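Local coordinates for protein kinectin 1 (Kinesin receptor) (PDB 4MU6) that is of unknown function but, as the Legionella pneumophila effector LegC3, probably acts on the host cell, and is represented here by its elongated, largely helical N-terminal domain, at residues H17-F21 with I42-H46; L101-L105 with N183-L187; L68-S72 with L233-I237; L122-L126 with L162-I166. All blocks are in the same frame, centred on the assembly; numbering follows the deposited sequence.

Contact 1 (H17-F21 with I42-H46)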
loop_
_atom_site.group_PDB
_atom_site.type_symbol
_atom_site.label_atom_id
_atom_site.label_comp_id
_atom_site.label_asym_id
_atom_site.label_seq_id
_atom_site.Cartn_x
_atom_site.Cartn_y
_atom_site.Cartn_z
ATOM N N HIS A 17 -24.997 -20.005 -21.405
ATOM C CA HIS A 17 -25.225 -18.930 -22.366
ATOM C C HIS A 17 -25.786 -19.413 -23.711
ATOM O O HIS A 17 -26.526 -18.692 -24.378
ATOM C CB HIS A 17 -23.960 -18.102 -22.557
ATOM C CG HIS A 17 -23.656 -17.208 -21.398
ATOM N ND1 HIS A 17 -23.832 -15.843 -21.447
ATOM C CD2 HIS A 17 -23.208 -17.486 -20.150
ATOM C CE1 HIS A 17 -23.494 -15.316 -20.283
ATOM N NE2 HIS A 17 -23.110 -16.292 -19.479
ATOM N N ILE A 18 -25.422 -20.623 -24.114
ATOM C CA ILE A 18 -26.029 -21.216 -25.304
ATOM C C ILE A 18 -27.501 -21.503 -25.057
ATOM O O ILE A 18 -28.346 -21.187 -25.889
ATOM C CB ILE A 18 -25.339 -22.517 -25.699
ATOM C CG1 ILE A 18 -23.955 -22.212 -26.253
ATOM C CG2 ILE A 18 -26.178 -23.294 -26.741
ATOM C CD1 ILE A 18 -23.088 -23.430 -26.327
ATOM N N LYS A 19 -27.801 -22.107 -23.910
ATOM C CA LYS A 19 -29.182 -22.420 -23.568
ATOM C C LYS A 19 -30.049 -21.159 -23.530
ATOM O O LYS A 19 -31.179 -21.157 -24.031
ATOM C CB LYS A 19 -29.249 -23.168 -22.234
ATOM C CG LYS A 19 -28.805 -24.629 -22.303
ATOM C CD LYS A 19 -28.978 -25.295 -20.954
ATOM C CE LYS A 19 -28.689 -26.776 -21.023
ATOM N NZ LYS A 19 -29.506 -27.519 -20.016
ATOM N N GLN A 20 -29.511 -20.085 -22.953
ATOM C CA GLN A 20 -30.249 -18.830 -22.860
ATOM C C GLN A 20 -30.569 -18.286 -24.253
ATOM O O GLN A 20 -31.671 -17.794 -24.509
ATOM C CB GLN A 20 -29.471 -17.804 -22.029
ATOM C CG GLN A 20 -30.123 -16.438 -21.983
ATOM C CD GLN A 20 -31.538 -16.499 -21.454
ATOM O OE1 GLN A 20 -31.856 -17.315 -20.584
ATOM N NE2 GLN A 20 -32.405 -15.645 -21.984
ATOM N N PHE A 21 -29.600 -18.401 -25.154
ATOM C CA PHE A 21 -29.773 -17.975 -26.534
ATOM C C PHE A 21 -30.840 -18.821 -27.231
ATOM O O PHE A 21 -31.712 -18.288 -27.917
ATOM C CB PHE A 21 -28.432 -18.101 -27.250
ATOM C CG PHE A 21 -28.465 -17.719 -28.709
ATOM C CD1 PHE A 21 -28.749 -18.668 -29.686
ATOM C CD2 PHE A 21 -28.167 -16.430 -29.105
ATOM C CE1 PHE A 21 -28.752 -18.329 -31.027
ATOM C CE2 PHE A 21 -28.171 -16.084 -30.444
ATOM C CZ PHE A 21 -28.470 -17.031 -31.402
ATOM N N ILE A 42 -20.509 -18.563 -32.038
ATOM C CA ILE A 42 -21.684 -17.742 -32.315
ATOM C C ILE A 42 -21.402 -16.371 -31.698
ATOM O O ILE A 42 -21.112 -16.286 -30.501
ATOM C CB ILE A 42 -22.982 -18.326 -31.702
ATOM C CG1 ILE A 42 -23.142 -19.819 -32.039
ATOM C CG2 ILE A 42 -24.197 -17.486 -32.129
ATOM C CD1 ILE A 42 -22.859 -20.180 -33.478
ATOM N N PRO A 43 -21.433 -15.309 -32.520
ATOM C CA PRO A 43 -20.978 -13.994 -32.052
ATOM C C PRO A 43 -21.807 -13.437 -30.913
ATOM O O PRO A 43 -21.224 -12.877 -29.991
ATOM C CB PRO A 43 -21.107 -13.111 -33.301
ATOM C CG PRO A 43 -20.847 -14.059 -34.420
ATOM C CD PRO A 43 -21.575 -15.335 -33.987
ATOM N N TRP A 44 -23.129 -13.573 -30.969
ATOM C CA TRP A 44 -23.954 -13.086 -29.866
ATOM C C TRP A 44 -23.627 -13.806 -28.559
ATOM O O TRP A 44 -23.588 -13.199 -27.496
ATOM C CB TRP A 44 -25.443 -13.238 -30.176
ATOM C CG TRP A 44 -26.319 -12.710 -29.068
ATOM C CD1 TRP A 44 -26.806 -13.409 -27.992
ATOM C CD2 TRP A 44 -26.791 -11.365 -28.918
ATOM N NE1 TRP A 44 -27.557 -12.578 -27.192
ATOM C CE2 TRP A 44 -27.566 -11.322 -27.739
ATOM C CE3 TRP A 44 -26.628 -10.191 -29.664
ATOM C CZ2 TRP A 44 -28.185 -10.155 -27.295
ATOM C CZ3 TRP A 44 -27.246 -9.028 -29.219
ATOM C CH2 TRP A 44 -28.010 -9.019 -28.043
ATOM N N ILE A 45 -23.407 -15.109 -28.647
ATOM C CA ILE A 45 -23.160 -15.915 -27.461
ATOM C C ILE A 45 -21.756 -15.676 -26.896
ATOM O O ILE A 45 -21.568 -15.553 -25.681
ATOM C CB ILE A 45 -23.366 -17.413 -27.760
ATOM C CG1 ILE A 45 -24.797 -17.651 -28.253
ATOM C CG2 ILE A 45 -23.087 -18.251 -26.525
ATOM C CD1 ILE A 45 -25.061 -19.070 -28.802
ATOM N N HIS A 46 -20.769 -15.609 -27.777
ATOM C CA HIS A 46 -19.413 -15.352 -27.322
ATOM C C HIS A 46 -19.275 -13.971 -26.675
ATOM O O HIS A 46 -18.518 -13.812 -25.714
ATOM C CB HIS A 46 -18.384 -15.509 -28.438
ATOM C CG HIS A 46 -16.980 -15.545 -27.926
ATOM N ND1 HIS A 46 -16.576 -16.431 -26.949
ATOM C CD2 HIS A 46 -15.904 -14.776 -28.208
ATOM C CE1 HIS A 46 -15.303 -16.221 -26.670
ATOM N NE2 HIS A 46 -14.870 -15.226 -27.423
#

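Contact 2 (L101-L105 with N183-L187)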
loop_
_atom_site.group_PDB
_atom_site.type_symbol
_atom_site.label_atom_id
_atom_site.label_comp_id
_atom_site.label_asym_id
_atom_site.label_seq_id
_atom_site.Cartn_x
_atom_site.Cartn_y
_atom_site.Cartn_z
ATOM N N LEU A 101 20.198 21.517 31.616
ATOM C CA LEU A 101 21.280 22.224 30.938
ATOM C C LEU A 101 21.122 23.726 31.102
ATOM O O LEU A 101 22.102 24.451 31.276
ATOM C CB LEU A 101 21.312 21.882 29.453
ATOM C CG LEU A 101 21.705 20.457 29.066
ATOM C CD1 LEU A 101 21.411 20.272 27.605
ATOM C CD2 LEU A 101 23.187 20.185 29.366
ATOM N N THR A 102 19.878 24.182 31.060
ATOM C CA THR A 102 19.593 25.605 31.097
ATOM C C THR A 102 19.717 26.111 32.517
ATOM O O THR A 102 20.173 27.218 32.742
ATOM C CB THR A 102 18.193 25.888 30.556
ATOM O OG1 THR A 102 18.119 25.429 29.197
ATOM C CG2 THR A 102 17.869 27.375 30.609
ATOM N N ARG A 103 19.312 25.285 33.476
ATOM C CA ARG A 103 19.458 25.650 34.869
ATOM C C ARG A 103 20.947 25.800 35.178
ATOM O O ARG A 103 21.351 26.757 35.834
ATOM C CB ARG A 103 18.790 24.608 35.769
ATOM C CG ARG A 103 18.964 24.832 37.258
ATOM C CD ARG A 103 18.209 23.777 38.061
ATOM N NE ARG A 103 16.786 23.789 37.724
ATOM C CZ ARG A 103 16.122 22.758 37.213
ATOM N NH1 ARG A 103 16.734 21.596 36.990
ATOM N NH2 ARG A 103 14.835 22.884 36.939
ATOM N N GLU A 104 21.776 24.889 34.671
ATOM C CA GLU A 104 23.218 25.009 34.901
ATOM C C GLU A 104 23.823 26.248 34.225
ATOM O O GLU A 104 24.582 27.006 34.844
ATOM C CB GLU A 104 23.949 23.747 34.453
ATOM C CG GLU A 104 25.450 23.811 34.686
ATOM C CD GLU A 104 26.104 22.445 34.596
ATOM O OE1 GLU A 104 25.633 21.612 33.786
ATOM O OE2 GLU A 104 27.072 22.200 35.352
ATOM N N LEU A 105 23.462 26.460 32.962
ATOM C CA LEU A 105 23.927 27.616 32.197
ATOM C C LEU A 105 23.637 28.949 32.877
ATOM O O LEU A 105 24.480 29.846 32.868
ATOM C CB LEU A 105 23.292 27.631 30.810
ATOM C CG LEU A 105 24.052 26.979 29.661
ATOM C CD1 LEU A 105 23.296 27.211 28.373
ATOM C CD2 LEU A 105 25.461 27.534 29.551
ATOM N N ASN A 183 27.304 22.749 27.244
ATOM C CA ASN A 183 25.867 22.822 27.445
ATOM C C ASN A 183 25.203 23.537 26.283
ATOM O O ASN A 183 24.106 23.182 25.872
ATOM C CB ASN A 183 25.516 23.473 28.781
ATOM C CG ASN A 183 25.849 22.583 29.953
ATOM O OD1 ASN A 183 26.557 21.583 29.798
ATOM N ND2 ASN A 183 25.352 22.943 31.138
ATOM N N LYS A 184 25.877 24.527 25.718
ATOM C CA LYS A 184 25.298 25.191 24.562
ATOM C C LYS A 184 25.205 24.264 23.355
ATOM O O LYS A 184 24.201 24.277 22.654
ATOM C CB LYS A 184 26.015 26.490 24.231
ATOM C CG LYS A 184 25.447 27.670 25.001
ATOM C CD LYS A 184 25.916 28.987 24.414
ATOM C CE LYS A 184 27.169 29.461 25.081
ATOM N NZ LYS A 184 27.701 30.683 24.414
ATOM N N ILE A 185 26.236 23.453 23.128
ATOM C CA ILE A 185 26.197 22.472 22.046
ATOM C C ILE A 185 25.043 21.485 22.252
ATOM O O ILE A 185 24.313 21.174 21.315
ATOM C CB ILE A 185 27.553 21.746 21.900
ATOM C CG1 ILE A 185 28.599 22.720 21.349
ATOM C CG2 ILE A 185 27.442 20.507 20.997
ATOM C CD1 ILE A 185 30.039 22.259 21.511
ATOM N N LYS A 186 24.856 21.032 23.488
ATOM C CA LYS A 186 23.816 20.047 23.784
ATOM C C LYS A 186 22.439 20.671 23.635
ATOM O O LYS A 186 21.458 19.984 23.377
ATOM C CB LYS A 186 23.982 19.509 25.212
ATOM C CG LYS A 186 24.955 18.358 25.363
ATOM C CD LYS A 186 25.410 18.227 26.804
ATOM C CE LYS A 186 26.358 17.047 27.003
ATOM N NZ LYS A 186 27.051 17.143 28.326
ATOM N N LEU A 187 22.366 21.983 23.831
ATOM C CA LEU A 187 21.111 22.669 23.673
ATOM C C LEU A 187 20.794 22.768 22.192
ATOM O O LEU A 187 19.645 22.611 21.799
ATOM C CB LEU A 187 21.131 24.036 24.344
ATOM C CG LEU A 187 20.977 24.017 25.869
ATOM C CD1 LEU A 187 21.015 25.439 26.394
ATOM C CD2 LEU A 187 19.683 23.330 26.291
#

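Contact 3 (L68-S72 with L233-I237)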
loop_
_atom_site.group_PDB
_atom_site.type_symbol
_atom_site.label_atom_id
_atom_site.label_comp_id
_atom_site.label_asym_id
_atom_site.label_seq_id
_atom_site.Cartn_x
_atom_site.Cartn_y
_atom_site.Cartn_z
ATOM N N LEU A 68 -5.236 -6.281 -0.123
ATOM C CA LEU A 68 -3.864 -5.751 -0.089
ATOM C C LEU A 68 -3.846 -4.330 0.478
ATOM O O LEU A 68 -2.940 -3.970 1.239
ATOM C CB LEU A 68 -3.265 -5.721 -1.493
ATOM C CG LEU A 68 -3.025 -7.029 -2.238
ATOM C CD1 LEU A 68 -2.746 -6.746 -3.714
ATOM C CD2 LEU A 68 -1.892 -7.796 -1.615
ATOM N N GLU A 69 -4.836 -3.519 0.090
ATOM C CA GLU A 69 -4.968 -2.170 0.632
ATOM C C GLU A 69 -5.134 -2.220 2.143
ATOM O O GLU A 69 -4.545 -1.422 2.861
ATOM C CB GLU A 69 -6.176 -1.434 0.031
ATOM C CG GLU A 69 -5.940 -0.787 -1.327
ATOM C CD GLU A 69 -7.200 -0.097 -1.875
ATOM O OE1 GLU A 69 -8.211 -0.031 -1.138
ATOM O OE2 GLU A 69 -7.172 0.373 -3.038
ATOM N N GLN A 70 -5.951 -3.156 2.612
ATOM C CA GLN A 70 -6.242 -3.285 4.036
ATOM C C GLN A 70 -5.003 -3.697 4.811
ATOM O O GLN A 70 -4.765 -3.207 5.915
ATOM C CB GLN A 70 -7.382 -4.280 4.282
ATOM C CG GLN A 70 -8.778 -3.651 4.203
ATOM C CD GLN A 70 -9.007 -2.604 5.294
ATOM O OE1 GLN A 70 -8.975 -2.919 6.488
ATOM N NE2 GLN A 70 -9.232 -1.354 4.886
ATOM N N GLN A 71 -4.217 -4.595 4.225
ATOM C CA GLN A 71 -2.938 -4.959 4.806
ATOM C C GLN A 71 -2.021 -3.730 4.936
ATOM O O GLN A 71 -1.461 -3.476 6.001
ATOM C CB GLN A 71 -2.253 -6.034 3.961
ATOM C CG GLN A 71 -0.842 -6.375 4.426
ATOM C CD GLN A 71 -0.808 -7.374 5.570
ATOM O OE1 GLN A 71 -1.833 -7.667 6.190
ATOM N NE2 GLN A 71 0.382 -7.917 5.846
ATOM N N SER A 72 -1.878 -2.973 3.852
ATOM C CA SER A 72 -0.980 -1.824 3.848
ATOM C C SER A 72 -1.479 -0.726 4.779
ATOM O O SER A 72 -0.690 -0.045 5.426
ATOM C CB SER A 72 -0.820 -1.272 2.431
ATOM O OG SER A 72 -0.062 -2.154 1.624
ATOM N N LEU A 233 2.754 -1.705 -1.736
ATOM C CA LEU A 233 1.350 -1.903 -2.066
ATOM C C LEU A 233 1.135 -2.009 -3.570
ATOM O O LEU A 233 0.440 -2.921 -4.055
ATOM C CB LEU A 233 0.469 -0.787 -1.501
ATOM C CG LEU A 233 -0.972 -0.834 -2.031
ATOM C CD1 LEU A 233 -1.676 -2.178 -1.708
ATOM C CD2 LEU A 233 -1.765 0.329 -1.466
ATOM N N LEU A 234 1.740 -1.089 -4.311
ATOM C CA LEU A 234 1.482 -1.041 -5.740
ATOM C C LEU A 234 2.066 -2.243 -6.465
ATOM O O LEU A 234 1.497 -2.695 -7.457
ATOM C CB LEU A 234 1.964 0.276 -6.353
ATOM C CG LEU A 234 1.122 1.507 -5.977
ATOM C CD1 LEU A 234 1.813 2.813 -6.418
ATOM C CD2 LEU A 234 -0.273 1.399 -6.576
ATOM N N ARG A 235 3.186 -2.782 -5.981
ATOM C CA ARG A 235 3.747 -3.944 -6.664
ATOM C C ARG A 235 2.851 -5.167 -6.470
ATOM O O ARG A 235 2.628 -5.941 -7.400
ATOM C CB ARG A 235 5.177 -4.257 -6.220
ATOM C CG ARG A 235 5.730 -5.481 -6.931
ATOM C CD ARG A 235 6.985 -5.999 -6.283
ATOM N NE ARG A 235 7.360 -7.320 -6.787
ATOM C CZ ARG A 235 7.870 -7.545 -7.996
ATOM N NH1 ARG A 235 8.047 -6.542 -8.850
ATOM N NH2 ARG A 235 8.192 -8.780 -8.358
ATOM N N SER A 236 2.336 -5.329 -5.258
ATOM C CA SER A 236 1.474 -6.452 -4.950
ATOM C C SER A 236 0.185 -6.369 -5.763
ATOM O O SER A 236 -0.329 -7.386 -6.206
ATOM C CB SER A 236 1.173 -6.512 -3.450
ATOM O OG SER A 236 0.511 -5.336 -3.020
ATOM N N ILE A 237 -0.323 -5.159 -5.979
ATOM C CA ILE A 237 -1.540 -5.008 -6.758
ATOM C C ILE A 237 -1.260 -5.234 -8.225
ATOM O O ILE A 237 -2.022 -5.918 -8.901
ATOM C CB ILE A 237 -2.193 -3.636 -6.571
ATOM C CG1 ILE A 237 -2.810 -3.539 -5.177
ATOM C CG2 ILE A 237 -3.253 -3.405 -7.639
ATOM C CD1 ILE A 237 -3.591 -2.266 -4.952
#

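Contact 4 (L122-L126 with L162-I166)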
loop_
_atom_site.group_PDB
_atom_site.type_symbol
_atom_site.label_atom_id
_atom_site.label_comp_id
_atom_site.label_asym_id
_atom_site.label_seq_id
_atom_site.Cartn_x
_atom_site.Cartn_y
_atom_site.Cartn_z
ATOM N N LEU A 122 43.479 35.449 46.279
ATOM C CA LEU A 122 44.683 34.627 46.345
ATOM C C LEU A 122 45.904 35.350 45.768
ATOM O O LEU A 122 47.009 35.235 46.314
ATOM C CB LEU A 122 44.496 33.290 45.638
ATOM C CG LEU A 122 43.538 32.280 46.268
ATOM C CD1 LEU A 122 43.373 31.127 45.319
ATOM C CD2 LEU A 122 44.048 31.795 47.630
ATOM N N HIS A 123 45.708 36.090 44.674
ATOM C CA HIS A 123 46.807 36.811 44.041
ATOM C C HIS A 123 47.266 37.930 44.955
ATOM O O HIS A 123 48.455 38.246 45.016
ATOM C CB HIS A 123 46.382 37.414 42.706
ATOM C CG HIS A 123 46.423 36.450 41.566
ATOM N ND1 HIS A 123 45.461 36.427 40.578
ATOM C CD2 HIS A 123 47.315 35.480 41.248
ATOM C CE1 HIS A 123 45.758 35.483 39.702
ATOM N NE2 HIS A 123 46.874 34.887 40.089
ATOM N N TYR A 124 46.300 38.538 45.637
ATOM C CA TYR A 124 46.568 39.595 46.605
ATOM C C TYR A 124 47.381 39.017 47.765
ATOM O O TYR A 124 48.417 39.566 48.135
ATOM C CB TYR A 124 45.245 40.221 47.077
ATOM C CG TYR A 124 45.349 41.319 48.120
ATOM C CD1 TYR A 124 45.724 42.616 47.767
ATOM C CD2 TYR A 124 45.037 41.068 49.459
ATOM C CE1 TYR A 124 45.809 43.629 48.728
ATOM C CE2 TYR A 124 45.118 42.073 50.424
ATOM C CZ TYR A 124 45.504 43.350 50.052
ATOM O OH TYR A 124 45.584 44.346 51.005
ATOM N N LYS A 125 46.931 37.889 48.314
ATOM C CA LYS A 125 47.679 37.205 49.373
ATOM C C LYS A 125 49.099 36.790 48.959
ATOM O O LYS A 125 50.013 36.829 49.769
ATOM C CB LYS A 125 46.925 35.984 49.897
ATOM C CG LYS A 125 45.630 36.297 50.622
ATOM C CD LYS A 125 45.062 35.050 51.289
ATOM C CE LYS A 125 43.785 35.361 52.057
ATOM N NZ LYS A 125 43.337 34.197 52.875
ATOM N N LEU A 126 49.285 36.387 47.710
ATOM C CA LEU A 126 50.606 35.958 47.260
ATOM C C LEU A 126 51.539 37.152 47.111
ATOM O O LEU A 126 52.725 37.069 47.431
ATOM C CB LEU A 126 50.515 35.200 45.936
ATOM C CG LEU A 126 51.847 34.700 45.370
ATOM C CD1 LEU A 126 52.439 33.636 46.278
ATOM C CD2 LEU A 126 51.669 34.172 43.951
ATOM N N LEU A 162 49.687 28.647 48.426
ATOM C CA LEU A 162 48.951 29.682 47.704
ATOM C C LEU A 162 49.000 29.387 46.205
ATOM O O LEU A 162 48.010 29.584 45.496
ATOM C CB LEU A 162 49.537 31.068 47.960
ATOM C CG LEU A 162 49.047 31.782 49.216
ATOM C CD1 LEU A 162 49.744 33.126 49.362
ATOM C CD2 LEU A 162 47.536 31.961 49.160
ATOM N N GLN A 163 50.157 28.925 45.732
ATOM C CA GLN A 163 50.334 28.607 44.316
ATOM C C GLN A 163 49.394 27.477 43.893
ATOM O O GLN A 163 48.835 27.497 42.793
ATOM C CB GLN A 163 51.785 28.209 44.025
ATOM C CG GLN A 163 52.776 29.376 44.007
ATOM C CD GLN A 163 54.230 28.919 43.847
ATOM O OE1 GLN A 163 54.663 27.940 44.466
ATOM N NE2 GLN A 163 54.985 29.628 43.008
ATOM N N ARG A 164 49.240 26.489 44.771
ATOM C CA ARG A 164 48.402 25.338 44.484
ATOM C C ARG A 164 46.937 25.746 44.487
ATOM O O ARG A 164 46.157 25.275 43.656
ATOM C CB ARG A 164 48.659 24.198 45.474
ATOM C CG ARG A 164 49.897 23.363 45.146
ATOM C CD ARG A 164 50.008 22.122 46.034
ATOM N NE ARG A 164 50.192 22.470 47.441
ATOM C CZ ARG A 164 51.372 22.519 48.060
ATOM N NH1 ARG A 164 52.489 22.232 47.399
ATOM N NH2 ARG A 164 51.432 22.851 49.345
ATOM N N SER A 165 46.574 26.633 45.412
ATOM C CA SER A 165 45.214 27.164 45.470
ATOM C C SER A 165 44.899 27.940 44.206
ATOM O O SER A 165 43.828 27.763 43.613
ATOM C CB SER A 165 45.030 28.057 46.688
ATOM O OG SER A 165 44.984 27.272 47.860
ATOM N N ILE A 166 45.838 28.790 43.792
ATOM C CA ILE A 166 45.707 29.514 42.531
ATOM C C ILE A 166 45.503 28.552 41.343
ATOM O O ILE A 166 44.602 28.750 40.509
ATOM C CB ILE A 166 46.933 30.394 42.265
ATOM C CG1 ILE A 166 46.957 31.563 43.254
ATOM C CG2 ILE A 166 46.909 30.908 40.832
ATOM C CD1 ILE A 166 48.260 32.354 43.260
#

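Contact 1 (H17-F21 with I42-H46)
Ile45 and Phe21 carry most of this contact, in which the end of one short helix leans on the first turn of a very long one. Ile45 reaches over one face of the Phe21 ring: its CD1 lies 3.7 Å from Phe21 CG and 4.0 Å from the ring centroid, 25° off the ring normal, a CH-pi contact. The other branch of Ile45 serves the preceding turn of helix 10-22, with Ile45 CG2 4.1 Å from both His17 CB and Ile18 CG1. The site belongs to the helical cluster at one end of the elongated molecule, where helix 10-22 and the start of helix 43-105 meet helix 227-273; Ile18 touches Leu262 of that third helix, and Ile42 touches Phe263. Trp44 borders the ring edge of Phe21, with Trp44 CD1 3.5 Å from Phe21 CD2. The centroids of the Phe21 ring and the five-membered ring of Trp44 are 5.6 Å apart, with planes at 45°, an oblique pair. Ile42, at the N-cap position, brings its CG2 to 4.4 Å from Phe21 CZ. His17 lends only its aliphatic base; its imidazole leads away from segment 42-46, along the long helix, where His17 ND1 is hydrogen-bonded to Ser48 OG.

Contact 2 (L101-L105 with N183-L187)
Leu101 opens the contact near the C-terminal end of helix 43-105, pointing at helix 158-217. Its CD1 lies 3.6 Å from Lys186 CB and 3.8 Å from Leu187 CD2, while Leu101 CD2 comes within 3.6 Å of Asn183 CG. With Ile190 also touching it, the side chain is a knob in the hole formed by residues 183, 186, 187 and 190. Thr102 stands at the margin: its OG1 is 3.9 Å from Leu187 CD2, but its hydrogen bond goes back to Lys98 O. Such knobs-into-holes packing is the mark of a coiled coil, here antiparallel, with 148° between the local helix directions and axes approaching to 10.0 Å. Glu104 gives the pairing its polar element, a hydrogen bond from Asn183 ND2 to Glu104 OE1 (3.0 Å, 166° at the hydrogen). The amide is placed from both ends, since Asn183 OD1 is hydrogen-bonded to Gln179 NE2 one turn earlier. Leu105, the last residue of its helix, fills the next hole. Its CD1 meets Leu187 CD1 at 3.5 Å and Lys184 CG at 4.0 Å, its CG lies 3.9 Å from Asn183 CB, and Glu180 touches it from the preceding turn.

Contact 3 (L68-S72 with L233-I237)
Two helical turns run side by side in opposite directions here, their local axes 10.1 Å apart at closest approach and 161° between their N-to-C directions. The closest CA atoms are those of Ser72 and Leu233, 6.4 Å apart, and each turn is closed by its own helical hydrogen bond: Ser72 N to Leu68 O at 3.0 Å, and Ile237 N to Leu233 O, also 3.0 Å. Leu68 is the main side chain that segment 68-72 contributes. Its CD1 lies 3.5 Å from both Ile237 CG1 and Ser236 O, while Leu68 CB is 3.9 Å from Leu233 CD1. In return, Leu233 inserts among residues 68, 69 and 72, its CD1 3.7 Å from Leu68 O. This is close antiparallel helix packing whose signed crossing angle of +161° differs in sense from that of a classical coiled coil, although segment 68-72 begins a region predicted to be coiled coil; the centre of the contact lies about 4 Å from the centre of the chain. Ser72 OG is 3.5 Å from Leu233 CB. Ser236 also faces the interface; its hydroxyl is hydrogen-bonded within its own helix, Ser236 OG to Leu233 O at 2.6 Å. Glu69 CG lies 4.3 Å from Leu233 CD2, and the Glu69 carboxylate forms a salt bridge with Lys65. Ile221, Leu222 and Leu225, preceding helix 227-273, also pack on Leu233.

Contact 4 (L122-L126 with L162-I166)
The interlock is reciprocal: a leucine from each helix drops into a hollow on the other. Leu162 is the most buried bump of segment 162-166 in this contact. Its CD1 settles against the backbone of the opposing turn, 3.6 Å from Leu126 CA and 3.7 Å from Lys125 O, while Leu162 CD2 meets Leu122 CD2 at 3.8 Å, so that residues 122, 125 and 126 line its hollow. Leu122 does the converse, entering the depression bounded by Leu162, Ser165 and Ile166; its CD1 lies 3.7 Å from Ser165 CB and 3.7 Å from Ile166 N, and its CB is 3.8 Å from Ile166 CG1. Ser165 leaves room at this wall, its hydroxyl being hydrogen-bonded to Arg161 O. Ile166 then reaches forward between Leu126 and His123: Ile166 CD1 is 3.9 Å from Leu126 CD2 and 3.8 Å from His123 CD2. At the other margin, the CB of Lys125 lies 4.0 Å from Leu162 CD1. The nearest CA pairs, Leu122 with Ile166 and Leu126 with Leu162, are both 6.5 Å apart, so the turns run in matched register, their local axes 9.9 Å apart at closest approach. Leucine and isoleucine side chains interlocking in this way on helices crossing at -160° are consistent with knobs-into-holes packing of a two-stranded antiparallel coiled coil, here near the tip of a long helical hairpin.

From the N terminus, contact 1 closes first, a short loop fastening helix 10-22 to the start of helix 43-105; it is complete before the others open. The long helix then carries the chain away through segment 68-72 of contact 3 to segment 101-105 of contact 2, and helix 108-127 continues to contact 4. Helix 158-217 returns, closing contact 4 first and contact 2 next, and helix 227-273 closes contact 3. Contact 4 is thus nested in contact 2, and contact 2 in contact 3; none cross. Contact 1 ties the terminal helical cluster, contact 3 the central region, and contacts 2 and 4 the distal hairpin; the centres of contacts 1 and 4 are about 114 Å apart.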